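Local coordinates for protein 3-dehydroquinate dehydratase (Geobacillus kaustophilus, PDB 2YR1) that probably catalyses the cis-dehydration of 3-dehydroquinate to 3-dehydroshikimate, the third step of the chorismate pathway, through a Schiff-base intermediate, at residues Ile8-Asn12 with Ile13-Gly17; Gly151-Lys155 with Glu156-Ala160; Gly212-Thr215 with Arg216-Trp220; Gly238-Ile242 with Asp243-Thr247. One frame throughout, in Å; residues are numbered along the deposited sequence.

Interaction 1: residues Ile8-Asn12 with Ile13-Gly17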
loop_
_atom_site.group_PDB
_atom_site.type_symbol
_atom_site.label_atom_id
_atom_site.label_comp_id
_atom_site.label_asym_id
_atom_site.label_seq_id
_atom_site.Cartn_x
_atom_site.Cartn_y
_atom_site.Cartn_z
ATOM N N ILE A 8 -8.148 22.334 1.532
ATOM C CA ILE A 8 -8.225 23.547 0.744
ATOM C C ILE A 8 -9.250 23.342 -0.361
ATOM O O ILE A 8 -9.321 22.285 -0.988
ATOM C CB ILE A 8 -6.842 23.877 0.121
ATOM C CG1 ILE A 8 -5.904 24.444 1.193
ATOM C CG2 ILE A 8 -7.003 24.814 -1.052
ATOM C CD1 ILE A 8 -6.307 25.769 1.732
ATOM N N LYS A 9 -10.058 24.362 -0.597
ATOM C CA LYS A 9 -11.081 24.288 -1.619
ATOM C C LYS A 9 -10.574 24.932 -2.908
ATOM O O LYS A 9 -10.210 26.101 -2.919
ATOM C CB LYS A 9 -12.330 25.024 -1.127
ATOM C CG LYS A 9 -13.509 24.916 -2.060
ATOM C CD LYS A 9 -14.123 23.546 -2.013
ATOM C CE LYS A 9 -15.414 23.562 -2.773
ATOM N NZ LYS A 9 -16.250 24.712 -2.310
ATOM N N VAL A 10 -10.526 24.160 -3.988
ATOM C CA VAL A 10 -10.070 24.685 -5.266
ATOM C C VAL A 10 -11.196 24.405 -6.250
ATOM O O VAL A 10 -11.507 23.251 -6.531
ATOM C CB VAL A 10 -8.739 24.004 -5.716
ATOM C CG1 VAL A 10 -8.269 24.569 -7.060
ATOM C CG2 VAL A 10 -7.653 24.235 -4.666
ATOM N N ARG A 11 -11.841 25.477 -6.718
ATOM C CA ARG A 11 -12.950 25.408 -7.673
ATOM C C ARG A 11 -13.901 24.233 -7.521
ATOM O O ARG A 11 -14.004 23.439 -8.460
ATOM C CB ARG A 11 -12.457 25.308 -9.123
ATOM C CG ARG A 11 -11.473 26.311 -9.633
ATOM C CD ARG A 11 -11.145 25.905 -11.065
ATOM N NE ARG A 11 -12.271 26.119 -11.969
ATOM C CZ ARG A 11 -12.580 27.304 -12.492
ATOM N NH1 ARG A 11 -11.840 28.359 -12.203
ATOM N NH2 ARG A 11 -13.636 27.438 -13.282
ATOM N N ASN A 12 -14.593 24.086 -6.401
ATOM C CA ASN A 12 -15.521 22.952 -6.281
ATOM C C ASN A 12 -14.944 21.627 -5.781
ATOM O O ASN A 12 -15.698 20.715 -5.458
ATOM C CB ASN A 12 -16.195 22.678 -7.623
ATOM C CG ASN A 12 -17.665 22.945 -7.594
ATOM O OD1 ASN A 12 -18.422 22.231 -6.930
ATOM N ND2 ASN A 12 -18.092 23.973 -8.317
ATOM N N ILE A 13 -13.624 21.509 -5.728
ATOM C CA ILE A 13 -13.013 20.271 -5.259
ATOM C C ILE A 13 -12.187 20.547 -3.997
ATOM O O ILE A 13 -11.511 21.581 -3.898
ATOM C CB ILE A 13 -12.081 19.655 -6.359
ATOM C CG1 ILE A 13 -12.144 18.129 -6.324
ATOM C CG2 ILE A 13 -10.641 20.100 -6.151
ATOM C CD1 ILE A 13 -13.412 17.568 -6.899
ATOM N N TRP A 14 -12.245 19.626 -3.035
ATOM C CA TRP A 14 -11.462 19.761 -1.810
ATOM C C TRP A 14 -10.186 18.919 -1.927
ATOM O O TRP A 14 -10.243 17.781 -2.377
ATOM C CB TRP A 14 -12.253 19.265 -0.596
ATOM C CG TRP A 14 -13.250 20.238 -0.059
ATOM C CD1 TRP A 14 -14.595 20.264 -0.307
ATOM C CD2 TRP A 14 -12.977 21.348 0.798
ATOM N NE1 TRP A 14 -15.172 21.322 0.344
ATOM C CE2 TRP A 14 -14.204 22.008 1.029
ATOM C CE3 TRP A 14 -11.813 21.856 1.389
ATOM C CZ2 TRP A 14 -14.303 23.153 1.831
ATOM C CZ3 TRP A 14 -11.909 22.992 2.186
ATOM C CH2 TRP A 14 -13.151 23.628 2.399
ATOM N N ILE A 15 -9.044 19.487 -1.540
ATOM C CA ILE A 15 -7.761 18.762 -1.558
ATOM C C ILE A 15 -7.273 18.700 -0.112
ATOM O O ILE A 15 -7.073 19.743 0.539
ATOM C CB ILE A 15 -6.653 19.486 -2.366
ATOM C CG1 ILE A 15 -7.033 19.601 -3.843
ATOM C CG2 ILE A 15 -5.333 18.715 -2.239
ATOM C CD1 ILE A 15 -6.109 20.534 -4.594
ATOM N N GLY A 16 -7.072 17.490 0.388
ATOM C CA GLY A 16 -6.605 17.336 1.756
ATOM C C GLY A 16 -7.714 16.880 2.696
ATOM O O GLY A 16 -7.499 16.758 3.892
ATOM N N GLY A 17 -8.901 16.621 2.155
ATOM C CA GLY A 17 -10.006 16.185 2.994
ATOM C C GLY A 17 -10.017 14.689 3.242
ATOM O O GLY A 17 -8.996 14.071 3.545
#
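Lys-9 sets CG opposite its backbone N (chi1 -175°) and then bends at chi2 (73°), which swings its chain across to Trp-14. The indole comes to meet it, with CG of Trp-14 anti to its own carbonyl carbon (chi1 -80°). Lys-9 CD lies over one face of the indole, 3.5 Å from the centroid of the Trp-14 five-membered ring. This is a CH-pi contact made by the methylene chain. Lys-9 CB meets the rim of the six-membered ring, 3.9 Å from Trp-14 CH2. The reverse side of the hairpin is aliphatic. Val-10 CG2 meets Ile-15 CD1 at 4.0 Å, and Ile-13 CG2 rests against the carbonyl O of Val-10. Backbone bonds fix the register. Ile-8 and Ile-15 pair in both directions, with Ile-15 N to Ile-8 O at 2.9 Å. Val-10 and Ile-13 do the same, with Val-10 N to Ile-13 O at 2.8 Å. Arg-11 turns away to salt bridges with Glu-78 and Asp-116. The aliphatic face packs on Leu-48 and Trp-141, at the starts of two barrel strands. The arrangement is a beta hairpin with a two-residue loop, closed by a type I' turn from Val-10 to Ile-13 and laid over the N-terminal end of a TIM barrel.

Interaction 2: residues Gly151-Lys155 with Glu156-Ala160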
loop_
_atom_site.group_PDB
_atom_site.type_symbol
_atom_site.label_atom_id
_atom_site.label_comp_id
_atom_site.label_asym_id
_atom_site.label_seq_id
_atom_site.Cartn_x
_atom_site.Cartn_y
_atom_site.Cartn_z
ATOM N N GLY A 151 17.334 8.852 -7.647
ATOM C CA GLY A 151 17.365 8.043 -6.451
ATOM C C GLY A 151 16.422 8.587 -5.411
ATOM O O GLY A 151 15.618 9.463 -5.699
ATOM N N THR A 152 16.545 8.068 -4.195
ATOM C CA THR A 152 15.701 8.474 -3.082
ATOM C C THR A 152 16.583 8.980 -1.936
ATOM O O THR A 152 17.276 8.204 -1.273
ATOM C CB THR A 152 14.855 7.281 -2.613
ATOM O OG1 THR A 152 14.025 6.853 -3.697
ATOM C CG2 THR A 152 13.990 7.656 -1.400
ATOM N N PRO A 153 16.590 10.303 -1.708
ATOM C CA PRO A 153 17.412 10.843 -0.616
ATOM C C PRO A 153 16.943 10.377 0.756
ATOM O O PRO A 153 15.894 9.741 0.886
ATOM C CB PRO A 153 17.303 12.361 -0.797
ATOM C CG PRO A 153 16.103 12.560 -1.627
ATOM C CD PRO A 153 16.031 11.373 -2.544
ATOM N N ARG A 154 17.721 10.681 1.788
ATOM C CA ARG A 154 17.336 10.255 3.121
ATOM C C ARG A 154 16.068 10.957 3.597
ATOM O O ARG A 154 15.758 12.060 3.157
ATOM C CB ARG A 154 18.471 10.502 4.107
ATOM C CG ARG A 154 18.229 9.844 5.448
ATOM C CD ARG A 154 19.476 9.876 6.311
ATOM N NE ARG A 154 19.477 8.779 7.277
ATOM C CZ ARG A 154 20.553 8.371 7.946
ATOM N NH1 ARG A 154 21.728 8.971 7.761
ATOM N NH2 ARG A 154 20.457 7.350 8.790
ATOM N N LYS A 155 15.339 10.296 4.489
ATOM C CA LYS A 155 14.107 10.836 5.051
ATOM C C LYS A 155 14.300 12.276 5.542
ATOM O O LYS A 155 13.437 13.117 5.343
ATOM C CB LYS A 155 13.634 9.965 6.213
ATOM C CG LYS A 155 12.500 10.578 6.999
ATOM C CD LYS A 155 12.437 10.035 8.419
ATOM C CE LYS A 155 13.573 10.575 9.303
ATOM N NZ LYS A 155 13.671 12.069 9.365
ATOM N N GLU A 156 15.430 12.563 6.179
ATOM C CA GLU A 156 15.693 13.928 6.667
ATOM C C GLU A 156 15.669 14.979 5.550
ATOM O O GLU A 156 15.186 16.093 5.729
ATOM C CB GLU A 156 17.061 13.986 7.360
ATOM C CG GLU A 156 17.138 15.044 8.453
ATOM C CD GLU A 156 17.754 16.381 8.017
ATOM O OE1 GLU A 156 17.333 16.936 6.967
ATOM O OE2 GLU A 156 18.656 16.888 8.750
ATOM N N THR A 157 16.229 14.628 4.403
ATOM C CA THR A 157 16.289 15.540 3.263
ATOM C C THR A 157 14.887 15.811 2.729
ATOM O O THR A 157 14.540 16.949 2.424
ATOM C CB THR A 157 17.166 14.935 2.162
ATOM O OG1 THR A 157 18.407 14.527 2.745
ATOM C CG2 THR A 157 17.462 15.942 1.069
ATOM N N LEU A 158 14.078 14.757 2.637
ATOM C CA LEU A 158 12.708 14.888 2.139
ATOM C C LEU A 158 11.888 15.737 3.103
ATOM O O LEU A 158 11.096 16.594 2.687
ATOM C CB LEU A 158 12.084 13.493 1.967
ATOM C CG LEU A 158 12.833 12.622 0.949
ATOM C CD1 LEU A 158 12.145 11.273 0.789
ATOM C CD2 LEU A 158 12.915 13.360 -0.392
ATOM N N LEU A 159 12.070 15.494 4.395
ATOM C CA LEU A 159 11.345 16.266 5.397
ATOM C C LEU A 159 11.762 17.752 5.317
ATOM O O LEU A 159 10.911 18.635 5.343
ATOM C CB LEU A 159 11.605 15.688 6.789
ATOM C CG LEU A 159 10.936 16.442 7.948
ATOM C CD1 LEU A 159 9.449 16.652 7.661
ATOM C CD2 LEU A 159 11.140 15.645 9.241
ATOM N N ALA A 160 13.062 18.013 5.191
ATOM C CA ALA A 160 13.569 19.377 5.082
ATOM C C ALA A 160 13.018 20.084 3.838
ATOM O O ALA A 160 12.619 21.251 3.909
ATOM C CB ALA A 160 15.101 19.369 5.054
HETATM O O HOH W 1 20.266 12.619 1.496
#
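Arg-154 holds the N-cap position, and its carbonyl O accepts from the third and fourth helix residues. Leu-158 N gives it a good bond of 3.2 Å at 161°. Thr-157 N also reaches Arg-154 O, at 2.9 Å, but at a poor angle, and this bond is weak. One residue on, Leu-159 N bonds to Lys-155 O at 2.9 Å. The Arg-154 amide is served by a water, which accepts from Arg-154 N and sits 2.9 Å from Thr-157 OG1. The hydroxyl is turned toward this water because it lies beside its own backbone N, anti to the carbonyl carbon (chi1 -51°). The water thus links the cap residue to the third residue of the helix without a direct bond. Lys-155 folds its chain back at chi3 and chi4, and NZ passes 3.7 Å from Glu-156 N. Its charge is met by Glu-194 in a salt bridge. With an alanine here, Glu-194 is likely to lose its positive mate and the start of the helix to be uncovered. Below the polar cap, Pro-153 CG presses on Leu-158 CD2 at 3.5 Å, the two side chains meeting at about a right angle. This apolar pair packs on Tyr-148 and Val-177, from strands 141-148 and 172-177, while Leu-158 and Leu-159 also meet helix 182-198.

Interaction 3: residues Gly212-Thr215 with Arg216-Trp220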
loop_
_atom_site.group_PDB
_atom_site.type_symbol
_atom_site.label_atom_id
_atom_site.label_comp_id
_atom_site.label_asym_id
_atom_site.label_seq_id
_atom_site.Cartn_x
_atom_site.Cartn_y
_atom_site.Cartn_z
ATOM N N GLY A 212 7.395 2.175 -7.048
ATOM C CA GLY A 212 6.590 3.163 -6.358
ATOM C C GLY A 212 5.089 3.142 -6.591
ATOM O O GLY A 212 4.369 4.003 -6.077
ATOM N N ALA A 213 4.597 2.164 -7.343
ATOM C CA ALA A 213 3.171 2.109 -7.614
ATOM C C ALA A 213 2.339 2.178 -6.337
ATOM O O ALA A 213 1.351 2.916 -6.273
ATOM C CB ALA A 213 2.823 0.838 -8.388
ATOM N N ILE A 214 2.740 1.422 -5.320
ATOM C CA ILE A 214 1.977 1.397 -4.072
ATOM C C ILE A 214 1.750 2.783 -3.508
ATOM O O ILE A 214 0.704 3.051 -2.896
ATOM C CB ILE A 214 2.654 0.515 -2.966
ATOM C CG1 ILE A 214 1.726 0.401 -1.749
ATOM C CG2 ILE A 214 3.983 1.143 -2.509
ATOM C CD1 ILE A 214 0.367 -0.280 -2.034
ATOM N N THR A 215 2.723 3.664 -3.716
ATOM C CA THR A 215 2.619 5.015 -3.190
ATOM C C THR A 215 1.549 5.868 -3.865
ATOM O O THR A 215 1.003 6.793 -3.249
ATOM C CB THR A 215 3.981 5.714 -3.240
ATOM O OG1 THR A 215 4.027 6.696 -2.212
ATOM C CG2 THR A 215 4.211 6.387 -4.570
ATOM N N ARG A 216 1.231 5.551 -5.114
ATOM C CA ARG A 216 0.209 6.285 -5.848
ATOM C C ARG A 216 -1.187 5.810 -5.441
ATOM O O ARG A 216 -2.176 6.521 -5.611
ATOM C CB ARG A 216 0.404 6.085 -7.371
ATOM C CG ARG A 216 1.771 6.510 -7.877
ATOM C CD ARG A 216 1.862 6.404 -9.407
ATOM N NE ARG A 216 3.128 6.884 -9.952
ATOM C CZ ARG A 216 3.467 8.166 -10.069
ATOM N NH1 ARG A 216 2.639 9.119 -9.673
ATOM N NH2 ARG A 216 4.634 8.504 -10.604
ATOM N N LEU A 217 -1.268 4.609 -4.883
ATOM C CA LEU A 217 -2.556 4.055 -4.494
ATOM C C LEU A 217 -2.826 4.153 -2.995
ATOM O O LEU A 217 -3.979 4.123 -2.578
ATOM C CB LEU A 217 -2.635 2.578 -4.912
ATOM C CG LEU A 217 -2.427 2.191 -6.386
ATOM C CD1 LEU A 217 -2.292 0.691 -6.507
ATOM C CD2 LEU A 217 -3.594 2.692 -7.238
ATOM N N ALA A 218 -1.765 4.266 -2.194
ATOM C CA ALA A 218 -1.919 4.304 -0.742
ATOM C C ALA A 218 -1.227 5.457 -0.032
ATOM O O ALA A 218 -1.267 5.541 1.186
ATOM C CB ALA A 218 -1.425 2.982 -0.151
ATOM N N GLY A 219 -0.587 6.342 -0.778
ATOM C CA GLY A 219 0.088 7.451 -0.137
ATOM C C GLY A 219 -0.852 8.328 0.671
ATOM O O GLY A 219 -0.442 8.915 1.673
ATOM N N TRP A 220 -2.113 8.410 0.251
ATOM C CA TRP A 220 -3.090 9.226 0.966
ATOM C C TRP A 220 -3.280 8.790 2.408
ATOM O O TRP A 220 -3.753 9.570 3.228
ATOM C CB TRP A 220 -4.444 9.217 0.236
ATOM C CG TRP A 220 -5.070 7.866 0.110
ATOM C CD1 TRP A 220 -4.757 6.895 -0.804
ATOM C CD2 TRP A 220 -6.077 7.310 0.961
ATOM N NE1 TRP A 220 -5.507 5.770 -0.569
ATOM C CE2 TRP A 220 -6.326 5.996 0.508
ATOM C CE3 TRP A 220 -6.794 7.796 2.062
ATOM C CZ2 TRP A 220 -7.266 5.155 1.118
ATOM C CZ3 TRP A 220 -7.733 6.962 2.670
ATOM C CH2 TRP A 220 -7.958 5.649 2.191
#
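Ala-213 O accepts Arg-216 N at 2.9 Å, an i to i+3 bond in a short, irregular helix. Leu-217 N reaches Ala-213 O only weakly. Ile-214 O is gripped twice. Ala-218 N comes in at 2.8 Å, close to the carbonyl direction, while Leu-217 N stands well above the carbonyl plane at 3.2 Å. Gly-219 N then bonds to Thr-215 O at 3.0 Å, again from above the plane. A side chain at Gly-219 would run into that same oxygen. Mixed i+3 and i+4 bonds mark an irregular helix, with 3-10 geometry at Gly-219 and Trp-220. Among the side chains, Ile-214 carries CG1 anti to its backbone N (chi1 -173°), and its tip, CD1, lies 4.2 Å from Ala-218 CB. Ile-214 also packs on Ala-218 of the second subunit, and Ala-218 on Ile-214 of that subunit. Trp-220 offers NE1 in the plane of its ring to Leu-217 O, a weak bond of 3.0 Å. Arg-216 sends an extended chain away from the helix, its CB 3.5 Å from Ala-213 O. Arg-216 NH2 is hydrogen-bonded to Pro-237 O, and Thr-227 OG1 bonds to Arg-216 O. Arg-216 is predicted to bind 3-dehydroquinate. The chemistry implies an apolar face given to the dimer and a guanidinium, steered by a backbone carbonyl, given to the probable substrate site.

Interaction 4: residues Gly238-Ile242 with Asp243-Thr247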
loop_
_atom_site.group_PDB
_atom_site.type_symbol
_atom_site.label_atom_id
_atom_site.label_comp_id
_atom_site.label_asym_id
_atom_site.label_seq_id
_atom_site.Cartn_x
_atom_site.Cartn_y
_atom_site.Cartn_z
ATOM N N GLY A 238 5.736 5.208 -13.822
ATOM C CA GLY A 238 4.905 4.580 -12.807
ATOM C C GLY A 238 3.465 5.034 -12.657
ATOM O O GLY A 238 2.757 4.524 -11.797
ATOM N N GLN A 239 3.016 5.984 -13.471
ATOM C CA GLN A 239 1.634 6.435 -13.365
ATOM C C GLN A 239 0.714 5.314 -13.876
ATOM O O GLN A 239 0.969 4.708 -14.911
ATOM C CB GLN A 239 1.424 7.735 -14.165
ATOM C CG GLN A 239 2.301 8.921 -13.701
ATOM C CD GLN A 239 2.002 10.218 -14.446
ATOM O OE1 GLN A 239 1.493 10.196 -15.572
ATOM N NE2 GLN A 239 2.338 11.354 -13.830
ATOM N N ILE A 240 -0.355 5.065 -13.127
ATOM C CA ILE A 240 -1.342 4.020 -13.397
ATOM C C ILE A 240 -2.610 4.593 -14.009
ATOM O O ILE A 240 -2.987 5.726 -13.713
ATOM C CB ILE A 240 -1.733 3.309 -12.068
ATOM C CG1 ILE A 240 -0.528 2.571 -11.509
ATOM C CG2 ILE A 240 -2.903 2.363 -12.255
ATOM C CD1 ILE A 240 0.525 3.471 -11.011
ATOM N N PRO A 241 -3.282 3.816 -14.878
ATOM C CA PRO A 241 -4.520 4.274 -15.506
ATOM C C PRO A 241 -5.559 4.663 -14.461
ATOM O O PRO A 241 -5.834 3.929 -13.498
ATOM C CB PRO A 241 -4.946 3.070 -16.344
ATOM C CG PRO A 241 -3.623 2.531 -16.802
ATOM C CD PRO A 241 -2.799 2.581 -15.525
ATOM N N ILE A 242 -6.142 5.831 -14.662
ATOM C CA ILE A 242 -7.117 6.365 -13.745
ATOM C C ILE A 242 -8.204 5.386 -13.279
ATOM O O ILE A 242 -8.611 5.417 -12.105
ATOM C CB ILE A 242 -7.749 7.611 -14.357
ATOM C CG1 ILE A 242 -8.683 8.271 -13.345
ATOM C CG2 ILE A 242 -8.474 7.239 -15.634
ATOM C CD1 ILE A 242 -9.102 9.664 -13.761
ATOM N N ASP A 243 -8.660 4.518 -14.176
ATOM C CA ASP A 243 -9.697 3.543 -13.832
ATOM C C ASP A 243 -9.213 2.532 -12.791
ATOM O O ASP A 243 -9.956 2.145 -11.885
ATOM C CB ASP A 243 -10.166 2.804 -15.095
ATOM C CG ASP A 243 -11.030 3.678 -15.992
ATOM O OD1 ASP A 243 -11.791 4.521 -15.453
ATOM O OD2 ASP A 243 -10.958 3.517 -17.231
ATOM N N ASP A 244 -7.963 2.098 -12.920
ATOM C CA ASP A 244 -7.413 1.147 -11.964
ATOM C C ASP A 244 -7.134 1.835 -10.624
ATOM O O ASP A 244 -7.280 1.231 -9.566
ATOM C CB ASP A 244 -6.159 0.483 -12.541
ATOM C CG ASP A 244 -6.468 -0.366 -13.785
ATOM O OD1 ASP A 244 -7.419 -1.166 -13.741
ATOM O OD2 ASP A 244 -5.766 -0.239 -14.804
ATOM N N VAL A 245 -6.747 3.105 -10.663
ATOM C CA VAL A 245 -6.505 3.840 -9.425
ATOM C C VAL A 245 -7.810 3.932 -8.630
ATOM O O VAL A 245 -7.831 3.670 -7.422
ATOM C CB VAL A 245 -5.967 5.253 -9.716
ATOM C CG1 VAL A 245 -5.878 6.051 -8.441
ATOM C CG2 VAL A 245 -4.570 5.147 -10.327
ATOM N N ARG A 246 -8.900 4.288 -9.319
ATOM C CA ARG A 246 -10.232 4.400 -8.703
ATOM C C ARG A 246 -10.667 3.070 -8.076
ATOM O O ARG A 246 -11.201 3.034 -6.972
ATOM C CB ARG A 246 -11.289 4.805 -9.751
ATOM C CG ARG A 246 -11.115 6.188 -10.363
ATOM C CD ARG A 246 -12.146 6.394 -11.478
ATOM N NE ARG A 246 -12.090 7.714 -12.103
ATOM C CZ ARG A 246 -12.223 8.853 -11.433
ATOM N NH1 ARG A 246 -12.410 8.824 -10.115
ATOM N NH2 ARG A 246 -12.190 10.015 -12.077
ATOM N N THR A 247 -10.445 1.982 -8.800
ATOM C CA THR A 247 -10.806 0.648 -8.313
ATOM C C THR A 247 -10.178 0.395 -6.941
ATOM O O THR A 247 -10.865 0.049 -5.974
ATOM C CB THR A 247 -10.303 -0.447 -9.291
ATOM O OG1 THR A 247 -10.981 -0.311 -10.543
ATOM C CG2 THR A 247 -10.545 -1.843 -8.729
#
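Asp-243 follows Ile-242 directly and rests its CB against the Ile-242 backbone. Its carboxylate turns outward to a salt bridge with Lys-44. Asp-244 comes next. Asp-244 N makes a weak bond of 2.9 Å to O of Pro-241, the N-cap residue. Asp-244 CB lies 3.8 Å from Ile-240 CG2, while OD2 runs past the proline ring, 3.7 Å from Pro-241 CB. The same OD2 is hydrogen-bonded to Tyr-255 OH of the second subunit. Val-245 N bonds to Pro-241 O in the carbonyl plane, at 3.1 Å and 158°. Val-245 sets CG2 anti to its carbonyl carbon, which brings that methyl to 3.8 Å from Ile-240 CG2, the side chains crossing at about a right angle. Arg-246 N closes a straight bond of 3.0 Å to Ile-242 O. Its extended chain runs alongside Ile-242, both pointing the same way, with NH2 of Arg-246 3.5 Å from Ile-242 CD1. NH2 also makes a weak bond to Gln-45 O. Replaced by an alanine, Arg-246 would probably no longer flank Ile-242, and Gln-45 O would lose this weak donor. Thr-247 ends the segment, its amide bonded to Asp-243 O at 3.1 Å. The loop before the helix carries Gln-239, predicted to bind 3-dehydroquinate. The chemistry is that of a helix start. The positive end of the helix dipole probably favours the negative charges of Asp-243 and Asp-244. One charge is matched within the chain, and the other carboxylate reaches across the dimer.

How the interactions relate
The four contacts follow one another along the chain; none nests in or crosses another. Interaction 1 closes the N-terminal hairpin before the barrel begins. Interaction 2 ends the loop from strand 141-148 and starts helix 155-167; its centre lies about 28 Å from that of interaction 1. Interaction 3 forms the short helix after strand 203-207. Interaction 4 then leads the loop after strand 226-228 into helix 242-256. Only interactions 3 and 4 touch. Arg-216 CD packs on Ile-240 CD1 at 3.6 Å, beside Gln-239, which like Arg-216 is predicted to bind the substrate. Both also meet the second subunit, so this corner joins the probable active site to the dimer interface.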